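Local coordinates for protein putative citrate lyase (Ralstonia eutropha, PDB 3QQW) that probably cleaves (S)-citramalyl-CoA or a related acyl-CoA ester as a magnesium-dependent lyase of the HpcH/HpaI aldolase family, built on a TIM barrel, at residues C[173-178]-C[206-211]; C[37-42]-C[78-83]; C[210-215]-C[247-252]. One frame throughout, in Å; residues are numbered along the deposited sequence.

Contact 1: residues C[173-178]-C[206-211]; sequences LDFGLM and RAKADM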
loop_
_atom_site.group_PDB
_atom_site.type_symbol
_atom_site.label_atom_id
_atom_site.label_comp_id
_atom_site.label_asym_id
_atom_site.label_seq_id
_atom_site.Cartn_x
_atom_site.Cartn_y
_atom_site.Cartn_z
ATOM N N LEU C 173 -6.553 17.139 2.575
ATOM C CA LEU C 173 -6.379 15.994 3.462
ATOM C C LEU C 173 -5.117 16.294 4.236
ATOM O O LEU C 173 -4.055 16.502 3.642
ATOM C CB LEU C 173 -6.313 14.632 2.765
ATOM C CG LEU C 173 -7.567 14.145 2.019
ATOM C CD1 LEU C 173 -7.362 12.724 1.525
ATOM C CD2 LEU C 173 -8.832 14.206 2.919
ATOM N N ASP C 174 -5.244 16.419 5.565
ATOM C CA ASP C 174 -4.120 16.744 6.435
ATOM C C ASP C 174 -3.583 15.519 7.092
ATOM O O ASP C 174 -4.346 14.758 7.676
ATOM C CB ASP C 174 -4.577 17.740 7.532
ATOM C CG ASP C 174 -4.942 19.111 7.060
ATOM O OD1 ASP C 174 -4.069 19.796 6.537
ATOM O OD2 ASP C 174 -6.097 19.524 7.290
ATOM N N PHE C 175 -2.277 15.337 7.069
ATOM C CA PHE C 175 -1.685 14.189 7.779
ATOM C C PHE C 175 -1.382 14.564 9.238
ATOM O O PHE C 175 -0.589 15.465 9.496
ATOM C CB PHE C 175 -0.427 13.675 7.080
ATOM C CG PHE C 175 -0.013 12.351 7.664
ATOM C CD1 PHE C 175 -0.768 11.205 7.432
ATOM C CD2 PHE C 175 1.091 12.261 8.505
ATOM C CE1 PHE C 175 -0.424 9.988 8.023
ATOM C CE2 PHE C 175 1.439 11.044 9.095
ATOM C CZ PHE C 175 0.686 9.911 8.839
ATOM N N GLY C 176 -2.041 13.887 10.167
ATOM C CA GLY C 176 -1.858 14.104 11.594
ATOM C C GLY C 176 -0.961 13.021 12.152
ATOM O O GLY C 176 -1.445 11.980 12.601
ATOM N N LEU C 177 0.366 13.256 12.092
ATOM C CA LEU C 177 1.397 12.313 12.522
ATOM C C LEU C 177 1.265 11.922 14.008
ATOM O O LEU C 177 1.219 10.726 14.331
ATOM C CB LEU C 177 2.803 12.899 12.242
ATOM C CG LEU C 177 4.012 12.109 12.757
ATOM C CD1 LEU C 177 4.172 10.775 12.011
ATOM C CD2 LEU C 177 5.259 12.942 12.660
HETATM N N MSE C 178 1.227 12.925 14.895
HETATM C CA MSE C 178 1.187 12.710 16.336
HETATM C C MSE C 178 0.004 11.845 16.790
HETATM O O MSE C 178 0.235 10.859 17.485
HETATM C CB MSE C 178 1.188 14.026 17.095
HETATM C CG MSE C 178 1.555 13.822 18.543
HETATM SE SE MSE C 178 1.801 15.453 19.480
HETATM C CE MSE C 178 3.565 14.976 20.309
ATOM N N ARG C 206 3.606 4.206 4.565
ATOM C CA ARG C 206 2.357 3.614 4.108
ATOM C C ARG C 206 1.193 4.585 4.307
ATOM O O ARG C 206 0.440 4.834 3.367
ATOM C CB ARG C 206 2.123 2.291 4.846
ATOM C CG ARG C 206 0.816 1.624 4.513
ATOM C CD ARG C 206 0.533 0.469 5.440
ATOM N NE ARG C 206 -0.731 -0.171 5.078
ATOM C CZ ARG C 206 -1.925 0.256 5.460
ATOM N NH1 ARG C 206 -2.038 1.304 6.272
ATOM N NH2 ARG C 206 -3.016 -0.387 5.079
ATOM N N ALA C 207 1.066 5.144 5.504
ATOM C CA ALA C 207 0.008 6.078 5.849
ATOM C C ALA C 207 0.101 7.366 5.007
ATOM O O ALA C 207 -0.870 7.754 4.363
ATOM C CB ALA C 207 0.093 6.408 7.329
ATOM N N LYS C 208 1.295 7.992 4.962
ATOM C CA LYS C 208 1.520 9.214 4.187
ATOM C C LYS C 208 1.258 8.984 2.681
ATOM O O LYS C 208 0.535 9.773 2.053
ATOM C CB LYS C 208 2.936 9.753 4.405
ATOM C CG LYS C 208 3.101 10.378 5.761
ATOM C CD LYS C 208 4.480 11.015 5.910
ATOM C CE LYS C 208 4.610 11.712 7.242
ATOM N NZ LYS C 208 5.991 12.213 7.446
ATOM N N ALA C 209 1.835 7.904 2.118
ATOM C CA ALA C 209 1.668 7.596 0.698
ATOM C C ALA C 209 0.192 7.307 0.368
ATOM O O ALA C 209 -0.282 7.809 -0.652
ATOM C CB ALA C 209 2.565 6.428 0.294
ATOM N N ASP C 210 -0.550 6.584 1.257
ATOM C CA ASP C 210 -1.974 6.301 1.022
ATOM C C ASP C 210 -2.797 7.564 0.989
ATOM O O ASP C 210 -3.646 7.717 0.110
ATOM C CB ASP C 210 -2.557 5.376 2.092
ATOM C CG ASP C 210 -2.387 3.906 1.797
ATOM O OD1 ASP C 210 -1.756 3.577 0.774
ATOM O OD2 ASP C 210 -2.886 3.080 2.594
HETATM N N MSE C 211 -2.548 8.475 1.942
HETATM C CA MSE C 211 -3.304 9.696 2.027
HETATM C C MSE C 211 -3.040 10.608 0.810
HETATM O O MSE C 211 -4.006 11.167 0.255
HETATM C CB MSE C 211 -3.002 10.398 3.340
HETATM C CG MSE C 211 -4.048 11.488 3.672
HETATM SE SE MSE C 211 -3.329 12.993 4.670
HETATM C CE MSE C 211 -2.225 13.679 3.376
#

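Contact 2: residues C[37-42]-C[78-83]; sequences KAMDLQ and DRNVHG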
loop_
_atom_site.group_PDB
_atom_site.type_symbol
_atom_site.label_atom_id
_atom_site.label_comp_id
_atom_site.label_asym_id
_atom_site.label_seq_id
_atom_site.Cartn_x
_atom_site.Cartn_y
_atom_site.Cartn_z
ATOM N N LYS C 37 -1.770 38.641 15.020
ATOM C CA LYS C 37 -0.379 38.693 14.537
ATOM C C LYS C 37 -0.185 37.913 13.212
ATOM O O LYS C 37 0.468 38.423 12.297
ATOM C CB LYS C 37 0.575 38.149 15.599
ATOM C CG LYS C 37 0.898 39.144 16.717
ATOM C CD LYS C 37 1.929 38.517 17.649
ATOM C CE LYS C 37 2.292 39.349 18.847
ATOM N NZ LYS C 37 3.015 38.529 19.865
ATOM N N ALA C 38 -0.803 36.709 13.094
ATOM C CA ALA C 38 -0.750 35.857 11.907
ATOM C C ALA C 38 -1.471 36.538 10.736
ATOM O O ALA C 38 -0.949 36.544 9.614
ATOM C CB ALA C 38 -1.363 34.509 12.205
HETATM N N MSE C 39 -2.622 37.196 11.010
HETATM C CA MSE C 39 -3.378 37.947 9.994
HETATM C C MSE C 39 -2.567 39.109 9.519
HETATM O O MSE C 39 -2.529 39.346 8.320
HETATM C CB MSE C 39 -4.725 38.418 10.518
HETATM C CG MSE C 39 -5.755 37.312 10.570
HETATM SE SE MSE C 39 -7.310 37.938 11.535
HETATM C CE MSE C 39 -8.436 36.283 11.337
ATOM N N ASP C 40 -1.877 39.803 10.442
ATOM C CA ASP C 40 -0.971 40.934 10.123
ATOM C C ASP C 40 0.248 40.467 9.326
ATOM O O ASP C 40 0.743 41.208 8.495
ATOM C CB ASP C 40 -0.479 41.644 11.399
ATOM C CG ASP C 40 -1.554 42.313 12.221
ATOM O OD1 ASP C 40 -2.716 42.429 11.723
ATOM O OD2 ASP C 40 -1.253 42.717 13.365
ATOM N N LEU C 41 0.730 39.236 9.594
ATOM C CA LEU C 41 1.875 38.668 8.913
ATOM C C LEU C 41 1.487 38.312 7.467
ATOM O O LEU C 41 2.343 38.411 6.583
ATOM C CB LEU C 41 2.386 37.465 9.704
ATOM C CG LEU C 41 3.758 36.918 9.339
ATOM C CD1 LEU C 41 4.854 37.939 9.605
ATOM C CD2 LEU C 41 4.010 35.590 10.037
ATOM N N GLN C 42 0.165 37.983 7.208
ATOM C CA GLN C 42 -0.356 37.748 5.856
ATOM C C GLN C 42 -0.323 39.055 5.062
ATOM O O GLN C 42 -0.137 39.040 3.848
ATOM C CB GLN C 42 -1.781 37.206 5.891
ATOM C CG GLN C 42 -1.891 35.750 6.306
ATOM C CD GLN C 42 -3.319 35.240 6.322
ATOM O OE1 GLN C 42 -4.230 35.805 6.961
ATOM N NE2 GLN C 42 -3.507 34.074 5.725
ATOM N N ASP C 78 -12.050 43.348 10.125
ATOM C CA ASP C 78 -11.276 44.121 9.152
ATOM C C ASP C 78 -9.791 43.733 9.211
ATOM O O ASP C 78 -9.069 43.906 8.216
ATOM C CB ASP C 78 -11.464 45.619 9.417
ATOM C CG ASP C 78 -12.887 46.102 9.164
ATOM O OD1 ASP C 78 -13.564 45.520 8.286
ATOM O OD2 ASP C 78 -13.312 47.089 9.823
ATOM N N ARG C 79 -9.353 43.200 10.374
ATOM C CA ARG C 79 -7.998 42.697 10.628
ATOM C C ARG C 79 -7.693 41.542 9.667
ATOM O O ARG C 79 -6.544 41.367 9.262
ATOM C CB ARG C 79 -7.887 42.224 12.089
ATOM C CG ARG C 79 -6.487 41.824 12.530
ATOM C CD ARG C 79 -6.004 42.804 13.550
ATOM N NE ARG C 79 -4.637 42.518 13.988
ATOM C CZ ARG C 79 -4.308 42.298 15.251
ATOM N NH1 ARG C 79 -5.245 42.264 16.193
ATOM N NH2 ARG C 79 -3.048 42.096 15.585
ATOM N N ASN C 80 -8.735 40.763 9.308
ATOM C CA ASN C 80 -8.628 39.663 8.370
ATOM C C ASN C 80 -8.742 40.275 6.988
ATOM O O ASN C 80 -9.831 40.357 6.421
ATOM C CB ASN C 80 -9.684 38.572 8.660
ATOM C CG ASN C 80 -9.720 37.467 7.648
ATOM O OD1 ASN C 80 -8.824 37.347 6.818
ATOM N ND2 ASN C 80 -10.796 36.678 7.642
ATOM N N VAL C 81 -7.606 40.735 6.463
ATOM C CA VAL C 81 -7.518 41.437 5.191
ATOM C C VAL C 81 -7.648 40.494 3.984
ATOM O O VAL C 81 -8.401 40.787 3.067
ATOM C CB VAL C 81 -6.202 42.262 5.125
ATOM C CG1 VAL C 81 -6.029 42.906 3.756
ATOM C CG2 VAL C 81 -6.170 43.322 6.223
ATOM N N HIS C 82 -6.906 39.399 3.967
ATOM C CA HIS C 82 -6.855 38.517 2.804
ATOM C C HIS C 82 -7.934 37.439 2.762
ATOM O O HIS C 82 -8.075 36.801 1.722
ATOM C CB HIS C 82 -5.458 37.885 2.676
ATOM C CG HIS C 82 -4.428 38.903 2.297
ATOM N ND1 HIS C 82 -4.401 39.473 1.034
ATOM C CD2 HIS C 82 -3.457 39.473 3.046
ATOM C CE1 HIS C 82 -3.402 40.342 1.050
ATOM N NE2 HIS C 82 -2.817 40.387 2.238
ATOM N N GLY C 83 -8.707 37.275 3.837
ATOM C CA GLY C 83 -9.791 36.300 3.893
ATOM C C GLY C 83 -9.285 34.881 3.776
ATOM O O GLY C 83 -9.985 34.014 3.260
HETATM O O HOH W 1 -4.982 39.069 6.286
HETATM O O HOH W 2 -4.083 42.777 9.329
HETATM O O HOH W 3 -6.572 36.328 5.975
#

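Contact 3: residues C[210-215]-C[247-252]; sequences DMVAAA and FGFLRM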
loop_
_atom_site.group_PDB
_atom_site.type_symbol
_atom_site.label_atom_id
_atom_site.label_comp_id
_atom_site.label_asym_id
_atom_site.label_seq_id
_atom_site.Cartn_x
_atom_site.Cartn_y
_atom_site.Cartn_z
ATOM N N ASP C 210 -0.550 6.584 1.257
ATOM C CA ASP C 210 -1.974 6.301 1.022
ATOM C C ASP C 210 -2.797 7.564 0.989
ATOM O O ASP C 210 -3.646 7.717 0.110
ATOM C CB ASP C 210 -2.557 5.376 2.092
ATOM C CG ASP C 210 -2.387 3.906 1.797
ATOM O OD1 ASP C 210 -1.756 3.577 0.774
ATOM O OD2 ASP C 210 -2.886 3.080 2.594
HETATM N N MSE C 211 -2.548 8.475 1.942
HETATM C CA MSE C 211 -3.304 9.696 2.027
HETATM C C MSE C 211 -3.040 10.608 0.810
HETATM O O MSE C 211 -4.006 11.167 0.255
HETATM C CB MSE C 211 -3.002 10.398 3.340
HETATM C CG MSE C 211 -4.048 11.488 3.672
HETATM SE SE MSE C 211 -3.329 12.993 4.670
HETATM C CE MSE C 211 -2.225 13.679 3.376
ATOM N N VAL C 212 -1.756 10.745 0.389
ATOM C CA VAL C 212 -1.396 11.562 -0.771
ATOM C C VAL C 212 -2.047 10.950 -2.030
ATOM O O VAL C 212 -2.673 11.674 -2.801
ATOM C CB VAL C 212 0.131 11.728 -0.925
ATOM C CG1 VAL C 212 0.496 12.384 -2.257
ATOM C CG2 VAL C 212 0.699 12.536 0.231
ATOM N N ALA C 213 -1.946 9.624 -2.191
ATOM C CA ALA C 213 -2.551 8.911 -3.312
ATOM C C ALA C 213 -4.070 9.152 -3.385
ATOM O O ALA C 213 -4.576 9.394 -4.474
ATOM C CB ALA C 213 -2.253 7.412 -3.208
ATOM N N ALA C 214 -4.773 9.123 -2.224
ATOM C CA ALA C 214 -6.221 9.330 -2.126
ATOM C C ALA C 214 -6.605 10.764 -2.465
ATOM O O ALA C 214 -7.599 10.984 -3.152
ATOM C CB ALA C 214 -6.710 8.976 -0.730
ATOM N N ALA C 215 -5.815 11.730 -1.965
ATOM C CA ALA C 215 -6.022 13.151 -2.167
ATOM C C ALA C 215 -5.850 13.505 -3.627
ATOM O O ALA C 215 -6.793 14.025 -4.254
ATOM C CB ALA C 215 -5.055 13.950 -1.302
ATOM N N PHE C 247 7.094 12.265 -1.259
ATOM C CA PHE C 247 5.748 11.793 -0.981
ATOM C C PHE C 247 4.633 12.482 -1.797
ATOM O O PHE C 247 3.578 11.888 -1.938
ATOM C CB PHE C 247 5.453 11.921 0.522
ATOM C CG PHE C 247 6.198 10.895 1.351
ATOM C CD1 PHE C 247 7.503 11.124 1.760
ATOM C CD2 PHE C 247 5.598 9.687 1.699
ATOM C CE1 PHE C 247 8.198 10.161 2.489
ATOM C CE2 PHE C 247 6.288 8.733 2.446
ATOM C CZ PHE C 247 7.580 8.974 2.834
ATOM N N GLY C 248 4.871 13.680 -2.336
ATOM C CA GLY C 248 3.869 14.378 -3.134
ATOM C C GLY C 248 2.938 15.313 -2.374
ATOM O O GLY C 248 1.840 15.615 -2.856
ATOM N N PHE C 249 3.377 15.783 -1.175
ATOM C CA PHE C 249 2.633 16.767 -0.389
ATOM C C PHE C 249 2.795 18.113 -1.066
ATOM O O PHE C 249 3.848 18.372 -1.654
ATOM C CB PHE C 249 3.118 16.810 1.061
ATOM C CG PHE C 249 2.708 15.607 1.873
ATOM C CD1 PHE C 249 1.503 15.592 2.558
ATOM C CD2 PHE C 249 3.546 14.513 1.993
ATOM C CE1 PHE C 249 1.149 14.507 3.371
ATOM C CE2 PHE C 249 3.182 13.419 2.789
ATOM C CZ PHE C 249 1.988 13.421 3.471
ATOM N N LEU C 250 1.736 18.952 -1.041
ATOM C CA LEU C 250 1.717 20.234 -1.735
ATOM C C LEU C 250 1.453 21.383 -0.780
ATOM O O LEU C 250 1.312 22.556 -1.182
ATOM C CB LEU C 250 0.605 20.150 -2.799
ATOM C CG LEU C 250 0.862 19.212 -3.980
ATOM C CD1 LEU C 250 -0.349 19.136 -4.870
ATOM C CD2 LEU C 250 2.069 19.669 -4.777
ATOM N N ARG C 251 1.365 21.036 0.497
ATOM C CA ARG C 251 1.096 21.969 1.583
ATOM C C ARG C 251 1.688 21.394 2.862
ATOM O O ARG C 251 1.924 20.188 2.954
ATOM C CB ARG C 251 -0.416 22.167 1.701
ATOM C CG ARG C 251 -0.912 23.257 2.621
ATOM C CD ARG C 251 -2.359 23.454 2.220
ATOM N NE ARG C 251 -3.173 24.148 3.206
ATOM C CZ ARG C 251 -3.630 25.382 3.054
ATOM N NH1 ARG C 251 -3.298 26.088 1.988
ATOM N NH2 ARG C 251 -4.431 25.915 3.961
HETATM N N MSE C 252 1.941 22.267 3.848
HETATM C CA MSE C 252 2.460 21.861 5.137
HETATM C C MSE C 252 2.044 22.836 6.185
HETATM O O MSE C 252 2.089 24.047 5.962
HETATM C CB MSE C 252 3.988 21.761 5.091
HETATM C CG MSE C 252 4.564 21.022 6.267
HETATM SE SE MSE C 252 6.409 20.688 5.947
HETATM C CE MSE C 252 7.035 20.681 7.790
#

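Contact 1: residues C[173-178]-C[206-211]
Strand 170-175 and helix 202-217 give a clear case of a TIM-barrel helix packed against the outside of a strand; residues 173-175 and 206-211 run almost antiparallel (169°) with axes 9.5 Å apart. Leu173 and Phe175, alternate residues of the strand, present their side chains to the helix, while Asp174 turns the other way and bonds to Trp253. Phe175, with CG anti to its backbone N (chi1 -169°), is the main bump on the strand side. Lys208 lays its extended chain across the ring at about a right angle, CG over the centre of one face, 3.8 Å from the centroid. Further out, Lys208 CE rests 3.7 Å from Phe175 CE2, and obliquely Ala207 CB meets Phe175 CE1 at 3.7 Å. The selenomethionine Met211, bent at both chi2 and chi3, fills the hollow between Leu173 and Phe175. Its SE lies 3.5 Å from Phe175 N and at the ring edge, a Met-aromatic contact, and its CE reaches Leu173 O. Adhesion is therefore apolar: Lys208 contributes methylenes, while its NZ is satisfied by Gln198 O and His224 NE2 beyond the ring, and its charge probably adds little to the contact itself.

Contact 2: residues C[37-42]-C[78-83]
A two-pronged salt bridge dominates the junction between helix 32-45 and the irregular segment 78-83. Arg79 approaches Asp40 side-on, one nitrogen for each oxygen: NE donates to Asp40 OD1 at 3.0 Å and NH2 to Asp40 OD2 at 2.9 Å. The first bond is nearly straight (171°). Both oxygens lie close to the guanidinium plane yet are met from above the carboxylate plane, since the two flat groups are tilted by 32°. A bend at chi2 swings the arginine chain back toward the helix. Beside this polar grip, the extended selenomethionine Met39 crosses Asn80 obliquely, its CE 3.7 Å from Asn80 CB. Farther along, the CD2 corner of the His82 ring touches the Gln42 backbone, with CD2 3.4 Å from Gln42 O.

Ordered waters form the next layer. Water 2 donates to both Asp40 OD1 and Arg79 O, each at 2.8 Å, tying the carboxylate to the arginine's own backbone. Water 3 sits between Gln42 OE1 and Asn80 OD1, while water 1 accepts from His82 N and lies within hydrogen-bonding distance of Met39 O.

The shell beyond holds the amides in place. Gln42 NE2 binds the carbonyls of Phe49 and Arg84, and Asn80 ND2 binds Ile75 O near the C-terminal end of helix 64-76, so each amide group has its orientation set on the nitrogen side and turns its oxygen to water 3. Asn80 is also the centre of an inverse gamma turn.

The joint thus links the first barrel helix to the connection that leads into strand 85-88. It combines an ion pair near the surface with buried amides whose nitrogens bind carbonyls and whose oxygens meet water, and the proximity of Arg79 would be expected to keep Asp40 ionised.

Contact 3: residues C[210-215]-C[247-252]
Val212 and Phe249 carry this contact, with the methyl end of Met211 as third partner. Val212 divides its two branches between two tasks. CG2, anti to the carbonyl carbon, stands almost squarely over the ring of Phe249, 3.5 Å from its centroid and only 9° off the normal, a CH-pi contact placed over the middle of the face. CG1, anti to the backbone N (chi1 171°), is directed instead at the backbone, lying 3.1 Å from Phe247 O and 3.6 Å from Gly248 O. The first of these is tight, and the methyl is wedged against the peptide oxygens at the point where the chain turns.

That turn is the exit from helix 233-247 into strand 251-254, the eighth and last strand of the barrel. Gly248 is the first residue to leave helical geometry and does so with positive phi (91°); as a glycine it puts no side chain in the path of Val212, whose CA lies 6.4 Å from the CA of Gly248. The packing therefore joins helix 202-217, which precedes the seventh strand, to the link that brings the chain to the eighth: neighbouring elements of the outer layer of a closed TIM barrel.

Phe249, with CG anti to its carbonyl carbon, tucks its ring back toward the helix. Met211 crosses it at about a right angle, and CE of this selenomethionine comes obliquely to 3.5 Å from Phe249 CE1. The ring also makes an edge-to-face contact with His224 and touches Phe175, so the buried ring sits among residues of strands 170-175 and 221-224. The third subunit also packs here: its Leu203 on Val212 and its Ala202 on Phe247, while its Arg206 forms a salt bridge with Asp210.

How the contacts relate
Contacts 1 and 3 are one continuous piece of packing on adjoining parts of helix 202-217, with centres about 7 Å apart and Asp210 and Met211 in common. Lys208 CB lies 3.9 Å from Phe249 CZ, and Leu173 CD1 lies 3.8 Å from Ala215 CB, so the strand, the helix and the turn before the last strand interlock. Both lie near the predicted active site: the side chains of Phe175 and Met211 are about 7 and 8 Å from that of Glu153, a predicted substrate and magnesium ligand. Contact 2, its centre about 29 Å from that of contact 1 and about 27 Å from that of contact 3, lies across the chain's centre, away from that site, and touches neither.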